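Local coordinates for protein ferritin (Pseudo-nitzschia multiseries, PDB 4IWK) that binds and oxidises ferrous iron and probably stores it as ferric hydroxide within a shell of 24 subunits, at residues 28-31 / 37-40; 20-25 / 92-97; 43-48 / 129-134. All blocks are in the same frame, centred on the assembly; numbering follows the deposited sequence.

Contact 1 of 3, residues 28-31 / 37-40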
loop_
_atom_site.group_PDB
_atom_site.type_symbol
_atom_site.label_atom_id
_atom_site.label_comp_id
_atom_site.label_asym_id
_atom_site.label_seq_id
_atom_site.Cartn_x
_atom_site.Cartn_y
_atom_site.Cartn_z
ATOM N N ILE A 28 -11.013 -37.273 -31.230
ATOM C CA ILE A 28 -9.970 -37.792 -32.191
ATOM C C ILE A 28 -10.454 -37.537 -33.598
ATOM O O ILE A 28 -9.709 -37.024 -34.419
ATOM C CB ILE A 28 -9.732 -39.311 -31.913
ATOM C CG1 ILE A 28 -9.019 -39.491 -30.569
ATOM C CG2 ILE A 28 -8.955 -39.859 -33.097
ATOM C CD1 ILE A 28 -9.068 -40.962 -30.128
ATOM N N TRP A 29 -11.744 -37.832 -33.902
ATOM C CA TRP A 29 -12.232 -37.572 -35.224
ATOM C C TRP A 29 -12.066 -36.109 -35.565
ATOM O O TRP A 29 -11.639 -35.746 -36.673
ATOM C CB TRP A 29 -13.741 -38.046 -35.335
ATOM C CG TRP A 29 -14.159 -38.019 -36.785
ATOM C CD1 TRP A 29 -14.125 -39.094 -37.668
ATOM C CD2 TRP A 29 -14.639 -36.883 -37.521
ATOM N NE1 TRP A 29 -14.549 -38.665 -38.924
ATOM C CE2 TRP A 29 -14.861 -37.320 -38.870
ATOM C CE3 TRP A 29 -14.827 -35.529 -37.203
ATOM C CZ2 TRP A 29 -15.363 -36.419 -39.897
ATOM C CZ3 TRP A 29 -15.301 -34.624 -38.199
ATOM C CH2 TRP A 29 -15.523 -35.086 -39.570
ATOM N N PHE A 30 -12.516 -35.207 -34.666
ATOM C CA PHE A 30 -12.417 -33.785 -34.957
ATOM C C PHE A 30 -10.949 -33.384 -35.165
ATOM O O PHE A 30 -10.690 -32.632 -36.088
ATOM C CB PHE A 30 -12.989 -33.012 -33.773
ATOM C CG PHE A 30 -14.502 -32.973 -33.816
ATOM C CD1 PHE A 30 -15.144 -32.642 -34.999
ATOM C CD2 PHE A 30 -15.255 -33.271 -32.698
ATOM C CE1 PHE A 30 -16.566 -32.545 -35.086
ATOM C CE2 PHE A 30 -16.675 -33.174 -32.759
ATOM C CZ PHE A 30 -17.330 -32.833 -33.964
ATOM N N ASP A 31 -10.025 -33.871 -34.327
ATOM C CA ASP A 31 -8.613 -33.408 -34.441
ATOM C C ASP A 31 -8.052 -33.938 -35.729
ATOM O O ASP A 31 -7.315 -33.235 -36.419
ATOM C CB ASP A 31 -7.776 -33.928 -33.270
ATOM C CG ASP A 31 -7.681 -32.943 -32.146
ATOM O OD1 ASP A 31 -7.731 -31.699 -32.362
ATOM O OD2 ASP A 31 -7.537 -33.365 -30.963
ATOM N N GLY A 37 -11.390 -26.755 -32.474
ATOM C CA GLY A 37 -12.309 -26.174 -31.493
ATOM C C GLY A 37 -13.331 -27.239 -31.003
ATOM O O GLY A 37 -13.491 -27.453 -29.785
ATOM N N MET A 38 -13.907 -27.972 -31.933
ATOM C CA MET A 38 -14.894 -29.033 -31.594
ATOM C C MET A 38 -14.120 -30.125 -30.886
ATOM O O MET A 38 -14.689 -30.701 -29.952
ATOM C CB MET A 38 -15.612 -29.585 -32.871
ATOM C CG MET A 38 -16.471 -28.470 -33.507
ATOM S SD MET A 38 -17.196 -29.082 -35.021
ATOM C CE MET A 38 -18.054 -27.510 -35.653
ATOM N N ALA A 39 -12.834 -30.392 -31.229
ATOM C CA ALA A 39 -12.110 -31.447 -30.521
ATOM C C ALA A 39 -11.941 -31.056 -29.087
ATOM O O ALA A 39 -12.084 -31.893 -28.190
ATOM C CB ALA A 39 -10.751 -31.640 -31.214
ATOM N N ALA A 40 -11.592 -29.797 -28.841
ATOM C CA ALA A 40 -11.342 -29.402 -27.402
ATOM C C ALA A 40 -12.626 -29.450 -26.601
ATOM O O ALA A 40 -12.562 -29.888 -25.432
ATOM C CB ALA A 40 -10.757 -27.980 -27.401
#
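Phe-30 and Met-38 form the aromatic part of this contact, which joins the last turn of helix 3-32 to the first turns of helix 36-62 at one end of the ferritin bundle. Met-38 CB sits almost on the ring normal of Phe-30, 3.5 Å from the centroid and only 3° off axis, a CH-pi contact over one face. The thioether follows obliquely: SD is 4.2 Å from the same centroid but 37° off the normal, closest to CE1 of Phe-30 at 3.5 Å. This Met-aromatic placement depends on the extended run beyond CG of Met-38 (chi2 176°), which leads from CB above the ring centre to a sulfur near the rim, by CE1.

The aliphatic part centres on the methyl of Ala-39. Its CB lies 3.7 Å from Phe-30 CB and also meets the carboxylate of Asp-31, with OD1 at 3.2 Å from that methyl carbon. No hydrogen bond spans the two segments.

Around them, the Phe-30 ring also meets the ring of Trp-88 of helix 84-111. The backbone N atoms of Gly-37 and Met-38 are bound by the carboxylate of Asp-156, which ties the start of helix 36-62 to helix 151-158.

The turn is therefore joined by apolar, CH-pi and Met-aromatic packing, with no hydrogen bond or salt bridge between the segments. The methyl of Ala-39 offers the Asp-31 carboxylate no hydrogen bond. Asp-31 and Glu-36 are iron and zinc ligands in crystal structures of this protein, though no metal is bound there in this chain.

Contact 2 of 3, residues 20-25 / 92-97. With FE (Fe (III) ion), chain I.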
loop_
_atom_site.group_PDB
_atom_site.type_symbol
_atom_site.label_atom_id
_atom_site.label_comp_id
_atom_site.label_asym_id
_atom_site.label_seq_id
_atom_site.Cartn_x
_atom_site.Cartn_y
_atom_site.Cartn_z
ATOM N N SER A 20 -17.610 -41.144 -21.592
ATOM C CA SER A 20 -16.290 -40.493 -21.611
ATOM C C SER A 20 -15.467 -40.943 -22.823
ATOM O O SER A 20 -14.796 -40.128 -23.486
ATOM C CB SER A 20 -15.582 -40.841 -20.306
ATOM O OG SER A 20 -14.320 -40.183 -20.307
ATOM N N GLN A 21 -15.520 -42.261 -23.089
ATOM C CA GLN A 21 -14.715 -42.818 -24.210
ATOM C C GLN A 21 -15.295 -42.405 -25.538
ATOM O O GLN A 21 -14.558 -42.182 -26.532
ATOM C CB GLN A 21 -14.668 -44.395 -24.126
ATOM C CG GLN A 21 -13.747 -44.869 -23.012
ATOM C CD GLN A 21 -12.268 -44.543 -23.422
ATOM O OE1 GLN A 21 -11.792 -43.480 -23.009
ATOM N NE2 GLN A 21 -11.619 -45.397 -24.226
ATOM N N VAL A 22 -16.644 -42.336 -25.643
ATOM C CA VAL A 22 -17.235 -41.856 -26.884
ATOM C C VAL A 22 -16.834 -40.366 -27.175
ATOM O O VAL A 22 -16.487 -39.987 -28.337
ATOM C CB VAL A 22 -18.764 -42.027 -26.829
ATOM C CG1 VAL A 22 -19.399 -41.348 -28.093
ATOM C CG2 VAL A 22 -19.130 -43.567 -26.825
ATOM N N TYR A 23 -16.886 -39.536 -26.146
ATOM C CA TYR A 23 -16.400 -38.140 -26.333
ATOM C C TYR A 23 -14.959 -38.122 -26.722
ATOM O O TYR A 23 -14.603 -37.301 -27.589
ATOM C CB TYR A 23 -16.621 -37.384 -24.980
ATOM C CG TYR A 23 -18.017 -36.789 -24.916
ATOM C CD1 TYR A 23 -18.907 -37.119 -23.899
ATOM C CD2 TYR A 23 -18.333 -35.699 -25.730
ATOM C CE1 TYR A 23 -20.200 -36.514 -23.795
ATOM C CE2 TYR A 23 -19.574 -35.045 -25.631
ATOM C CZ TYR A 23 -20.471 -35.448 -24.655
ATOM O OH TYR A 23 -21.700 -34.828 -24.486
ATOM N N LEU A 24 -14.118 -39.045 -26.172
ATOM C CA LEU A 24 -12.714 -38.992 -26.560
ATOM C C LEU A 24 -12.643 -39.428 -28.043
ATOM O O LEU A 24 -11.890 -38.828 -28.824
ATOM C CB LEU A 24 -11.911 -39.988 -25.698
ATOM C CG LEU A 24 -10.443 -40.132 -26.111
ATOM C CD1 LEU A 24 -9.778 -38.737 -25.915
ATOM C CD2 LEU A 24 -9.726 -41.130 -25.203
ATOM N N SER A 25 -13.411 -40.449 -28.455
ATOM C CA SER A 25 -13.436 -40.828 -29.875
ATOM C C SER A 25 -13.856 -39.643 -30.801
ATOM O O SER A 25 -13.246 -39.455 -31.875
ATOM C CB SER A 25 -14.337 -42.061 -30.101
ATOM O OG SER A 25 -15.728 -41.749 -30.088
ATOM N N LEU A 92 -25.435 -36.228 -29.354
ATOM C CA LEU A 92 -26.832 -36.011 -28.831
ATOM C C LEU A 92 -27.444 -37.320 -28.387
ATOM O O LEU A 92 -27.979 -37.434 -27.260
ATOM C CB LEU A 92 -27.676 -35.379 -29.953
ATOM C CG LEU A 92 -29.157 -35.205 -29.433
ATOM C CD1 LEU A 92 -29.265 -34.229 -28.287
ATOM C CD2 LEU A 92 -29.967 -34.746 -30.647
ATOM N N GLU A 93 -27.343 -38.345 -29.209
ATOM C CA GLU A 93 -27.854 -39.669 -28.862
ATOM C C GLU A 93 -27.226 -40.230 -27.598
ATOM O O GLU A 93 -27.931 -40.856 -26.821
ATOM C CB GLU A 93 -27.657 -40.601 -30.036
ATOM C CG GLU A 93 -28.629 -40.266 -31.149
ATOM C CD GLU A 93 -28.268 -40.980 -32.437
ATOM O OE1 GLU A 93 -27.537 -41.939 -32.374
ATOM O OE2 GLU A 93 -28.716 -40.585 -33.519
ATOM N N LEU A 94 -25.875 -40.042 -27.461
ATOM C CA LEU A 94 -25.147 -40.488 -26.266
ATOM C C LEU A 94 -25.781 -39.807 -25.013
ATOM O O LEU A 94 -26.022 -40.488 -23.977
ATOM C CB LEU A 94 -23.691 -40.058 -26.390
ATOM C CG LEU A 94 -22.786 -40.398 -25.182
ATOM C CD1 LEU A 94 -22.595 -41.914 -25.078
ATOM C CD2 LEU A 94 -21.461 -39.629 -25.370
ATOM N N GLU A 95 -25.940 -38.499 -25.076
ATOM C CA GLU A 95 -26.523 -37.742 -23.929
ATOM C C GLU A 95 -27.958 -38.224 -23.624
ATOM O O GLU A 95 -28.294 -38.347 -22.403
ATOM C CB GLU A 95 -26.433 -36.254 -24.091
ATOM C CG GLU A 95 -24.962 -35.734 -23.912
ATOM C CD GLU A 95 -24.339 -35.925 -22.571
ATOM O OE1 GLU A 95 -25.025 -36.373 -21.640
ATOM O OE2 GLU A 95 -23.172 -35.498 -22.496
ATOM N N GLN A 96 -28.715 -38.526 -24.664
ATOM C CA GLN A 96 -30.072 -39.045 -24.458
ATOM C C GLN A 96 -30.023 -40.378 -23.758
ATOM O O GLN A 96 -30.833 -40.658 -22.831
ATOM C CB GLN A 96 -30.827 -39.151 -25.740
ATOM C CG GLN A 96 -31.139 -37.754 -26.278
ATOM C CD GLN A 96 -31.604 -37.769 -27.728
ATOM O OE1 GLN A 96 -31.436 -38.767 -28.414
ATOM N NE2 GLN A 96 -32.199 -36.650 -28.195
ATOM N N ALA A 97 -29.033 -41.220 -24.128
ATOM C CA ALA A 97 -28.769 -42.437 -23.388
ATOM C C ALA A 97 -28.375 -42.284 -21.946
ATOM O O ALA A 97 -28.761 -43.121 -21.090
ATOM C CB ALA A 97 -27.727 -43.329 -24.117
HETATM FE FE FE I . -22.828 -35.646 -20.424
HETATM O O HOH W 1 -23.615 -36.522 -18.912
HETATM O O HOH W 2 -21.473 -34.498 -19.998
#
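Helices 3-32 and 84-111 run antiparallel here, their local axes 10.9 Å apart at 172°, with Val-22 and Leu-94 in register at a CA-CA distance of 8.1 Å. They are two members of the ferritin four-helix bundle, and their contact borders its diiron ferroxidase centre. The apolar layer is carried by one branch of Leu-94: CD2 lies 3.8 Å from Val-22 CG1 and 3.7 Å from Tyr-23 CE1. Val-22 and Leu-94 lie alongside one another, pointing opposite ways, whereas Leu-94 runs obliquely to Tyr-23.

One step along, the contact turns polar. The phenol of Tyr-23 donates from OH to Glu-95 OE2 at 2.6 Å, reaching the anti lone pair of that oxygen, which lies near the plane of the ring at its edge. The two side chains stand roughly perpendicular, with ring and carboxylate planes 51° apart. A bend at chi2 of Glu-95 (-64°) swings the carboxylate back to meet both the phenol and the metal.

Glu-95 chelates the iron(III) ion unevenly, through OE2 at 2.1 Å and a long OE1 bond at 2.6 Å; Glu-49, Glu-131 and two waters complete the shell. Tyr-23 acts as a second-shell residue, fixing this ligand from the side of helix 3-32. OE1 also meets Gln-128 and Asn-98, and metal-bound water 1 donates a further hydrogen bond to Glu-95 OE1 at 3.1 Å.

Contact 3 of 3, residues 43-48 / 129-134. With FE (Fe (III) ion), chain I.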
loop_
_atom_site.group_PDB
_atom_site.type_symbol
_atom_site.label_atom_id
_atom_site.label_comp_id
_atom_site.label_asym_id
_atom_site.label_seq_id
_atom_site.Cartn_x
_atom_site.Cartn_y
_atom_site.Cartn_z
ATOM N N LEU A 43 -13.021 -33.152 -25.785
ATOM C CA LEU A 43 -12.093 -33.540 -24.712
ATOM C C LEU A 43 -12.554 -33.076 -23.307
ATOM O O LEU A 43 -12.447 -33.850 -22.364
ATOM C CB LEU A 43 -10.678 -33.062 -25.156
ATOM C CG LEU A 43 -9.608 -33.732 -24.406
ATOM C CD1 LEU A 43 -9.483 -35.154 -24.979
ATOM C CD2 LEU A 43 -8.407 -32.865 -24.805
ATOM N N ALA A 44 -13.105 -31.850 -23.212
ATOM C CA ALA A 44 -13.563 -31.340 -21.928
ATOM C C ALA A 44 -14.740 -32.221 -21.501
ATOM O O ALA A 44 -14.818 -32.569 -20.327
ATOM C CB ALA A 44 -13.950 -29.854 -22.078
ATOM N N GLU A 45 -15.660 -32.537 -22.416
ATOM C CA GLU A 45 -16.722 -33.434 -22.007
ATOM C C GLU A 45 -16.267 -34.834 -21.680
ATOM O O GLU A 45 -16.922 -35.457 -20.773
ATOM C CB GLU A 45 -17.715 -33.638 -23.152
ATOM C CG GLU A 45 -18.564 -32.404 -23.382
ATOM C CD GLU A 45 -19.497 -32.236 -22.206
ATOM O OE1 GLU A 45 -20.009 -33.255 -21.650
ATOM O OE2 GLU A 45 -19.630 -31.060 -21.857
ATOM N N SER A 46 -15.248 -35.382 -22.342
ATOM C CA SER A 46 -14.778 -36.717 -21.955
ATOM C C SER A 46 -14.323 -36.655 -20.455
ATOM O O SER A 46 -14.593 -37.604 -19.714
ATOM C CB SER A 46 -13.545 -37.054 -22.811
ATOM O OG SER A 46 -13.033 -38.288 -22.433
ATOM N N ALA A 47 -13.664 -35.569 -20.055
ATOM C CA ALA A 47 -13.208 -35.508 -18.651
ATOM C C ALA A 47 -14.431 -35.340 -17.741
ATOM O O ALA A 47 -14.422 -35.935 -16.635
ATOM C CB ALA A 47 -12.276 -34.278 -18.489
ATOM N N GLU A 48 -15.430 -34.562 -18.151
ATOM C CA GLU A 48 -16.619 -34.289 -17.280
ATOM C C GLU A 48 -17.370 -35.607 -17.093
ATOM O O GLU A 48 -17.800 -35.905 -15.990
ATOM C CB GLU A 48 -17.452 -33.216 -17.941
ATOM C CG GLU A 48 -18.586 -32.809 -17.047
ATOM C CD GLU A 48 -19.539 -31.990 -17.848
ATOM O OE1 GLU A 48 -19.228 -30.768 -18.062
ATOM O OE2 GLU A 48 -20.520 -32.622 -18.350
ATOM N N VAL A 129 -30.754 -32.147 -18.366
ATOM C CA VAL A 129 -31.585 -31.215 -19.129
ATOM C C VAL A 129 -30.705 -30.137 -19.772
ATOM O O VAL A 129 -30.877 -29.780 -20.952
ATOM C CB VAL A 129 -32.622 -30.530 -18.145
ATOM C CG1 VAL A 129 -33.261 -29.319 -18.815
ATOM C CG2 VAL A 129 -33.608 -31.598 -17.712
ATOM N N ASN A 130 -29.724 -29.633 -19.041
ATOM C CA ASN A 130 -28.894 -28.572 -19.583
ATOM C C ASN A 130 -27.992 -29.109 -20.723
ATOM O O ASN A 130 -27.837 -28.461 -21.751
ATOM C CB ASN A 130 -28.031 -28.031 -18.493
ATOM C CG ASN A 130 -28.851 -27.130 -17.517
ATOM O OD1 ASN A 130 -30.031 -26.819 -17.787
ATOM N ND2 ASN A 130 -28.268 -26.816 -16.325
ATOM N N GLU A 131 -27.473 -30.307 -20.504
ATOM C CA GLU A 131 -26.537 -30.884 -21.541
ATOM C C GLU A 131 -27.308 -31.228 -22.799
ATOM O O GLU A 131 -26.817 -30.902 -23.975
ATOM C CB GLU A 131 -25.879 -32.167 -21.034
ATOM C CG GLU A 131 -24.946 -31.842 -19.862
ATOM C CD GLU A 131 -23.945 -32.936 -19.614
ATOM O OE1 GLU A 131 -24.129 -33.977 -20.285
ATOM O OE2 GLU A 131 -23.067 -32.784 -18.767
ATOM N N GLU A 132 -28.499 -31.822 -22.677
ATOM C CA GLU A 132 -29.242 -32.130 -23.921
ATOM C C GLU A 132 -29.597 -30.830 -24.678
ATOM O O GLU A 132 -29.584 -30.819 -25.944
ATOM C CB GLU A 132 -30.494 -32.936 -23.654
ATOM C CG GLU A 132 -30.189 -34.397 -23.246
ATOM C CD GLU A 132 -31.420 -35.272 -23.252
ATOM O OE1 GLU A 132 -32.334 -35.003 -24.052
ATOM O OE2 GLU A 132 -31.561 -36.149 -22.406
ATOM N N ASP A 133 -29.942 -29.786 -23.953
ATOM C CA ASP A 133 -30.316 -28.558 -24.609
ATOM C C ASP A 133 -29.095 -27.978 -25.341
ATOM O O ASP A 133 -29.265 -27.521 -26.495
ATOM C CB ASP A 133 -30.774 -27.537 -23.518
ATOM C CG ASP A 133 -30.985 -26.127 -24.067
ATOM O OD1 ASP A 133 -31.927 -25.967 -24.843
ATOM O OD2 ASP A 133 -30.223 -25.256 -23.701
ATOM N N LYS A 134 -27.920 -27.927 -24.675
ATOM C CA LYS A 134 -26.695 -27.361 -25.235
ATOM C C LYS A 134 -26.304 -28.181 -26.521
ATOM O O LYS A 134 -26.014 -27.567 -27.556
ATOM C CB LYS A 134 -25.596 -27.461 -24.174
ATOM C CG LYS A 134 -24.260 -27.019 -24.701
ATOM C CD LYS A 134 -23.531 -26.241 -23.628
ATOM C CE LYS A 134 -22.038 -26.003 -24.084
ATOM N NZ LYS A 134 -21.105 -25.606 -22.920
HETATM FE FE FE I . -22.828 -35.646 -20.424
HETATM O O HOH W 1 -23.615 -36.522 -18.912
HETATM O O HOH W 2 -21.473 -34.498 -19.998
#
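Glu-48 and Glu-131 point at one another across the gap between helix 36-62 and helix 115-145, converging on one iron, and their carboxylate planes are turned 36° apart. Glu-48 OE2 and Glu-131 OE2 stand 2.6 Å apart, yet they are not hydrogen-bonded: both are ligands of one iron(III) ion, which draws the two oxygens together. Glu-48 spans the distance as an extended chain, its CG anti to the backbone N (chi1 -175°). Glu-45, one turn earlier, is bent instead, and its OE1, 4.2 Å from Glu-131 OE2, supplies a third ligand to that same ion.

The other oxygen of Glu-131 faces a different metal. OE1 binds a second iron(III) ion at 2.1 Å, a site shared with Glu-49 and Glu-95, where water 1 and water 2 lie 1.9 Å and 1.8 Å from the iron. OE2 of Glu-131 is 3.3 Å from this second iron and so stays outside its shell.

Glu-131 is therefore a bridge, one oxygen to each iron. With the ferric ions probably offsetting the gathered negative charge, the helices are joined here through metal ligation, as suits a ferroxidase centre and its neighbouring iron site.

In the fold
From the N terminus, helix 3-32 first gives 20-25 to contact 2 and then 28-31 to contact 1. Contact 1 closes at once, across the short turn into helix 36-62, and is nested inside the much longer loop that contact 2 closes when the chain returns as helix 84-111. Contact 3 opens at 43-48, after contact 1 has closed, and ends at 129-134 on helix 115-145, so its loop crosses that of contact 2. Together they tie all four long helices. Contacts 2 and 3, with centres about 9 Å apart, share an iron and its two waters; contact 1 lies about 14 Å from each, towards the bundle end.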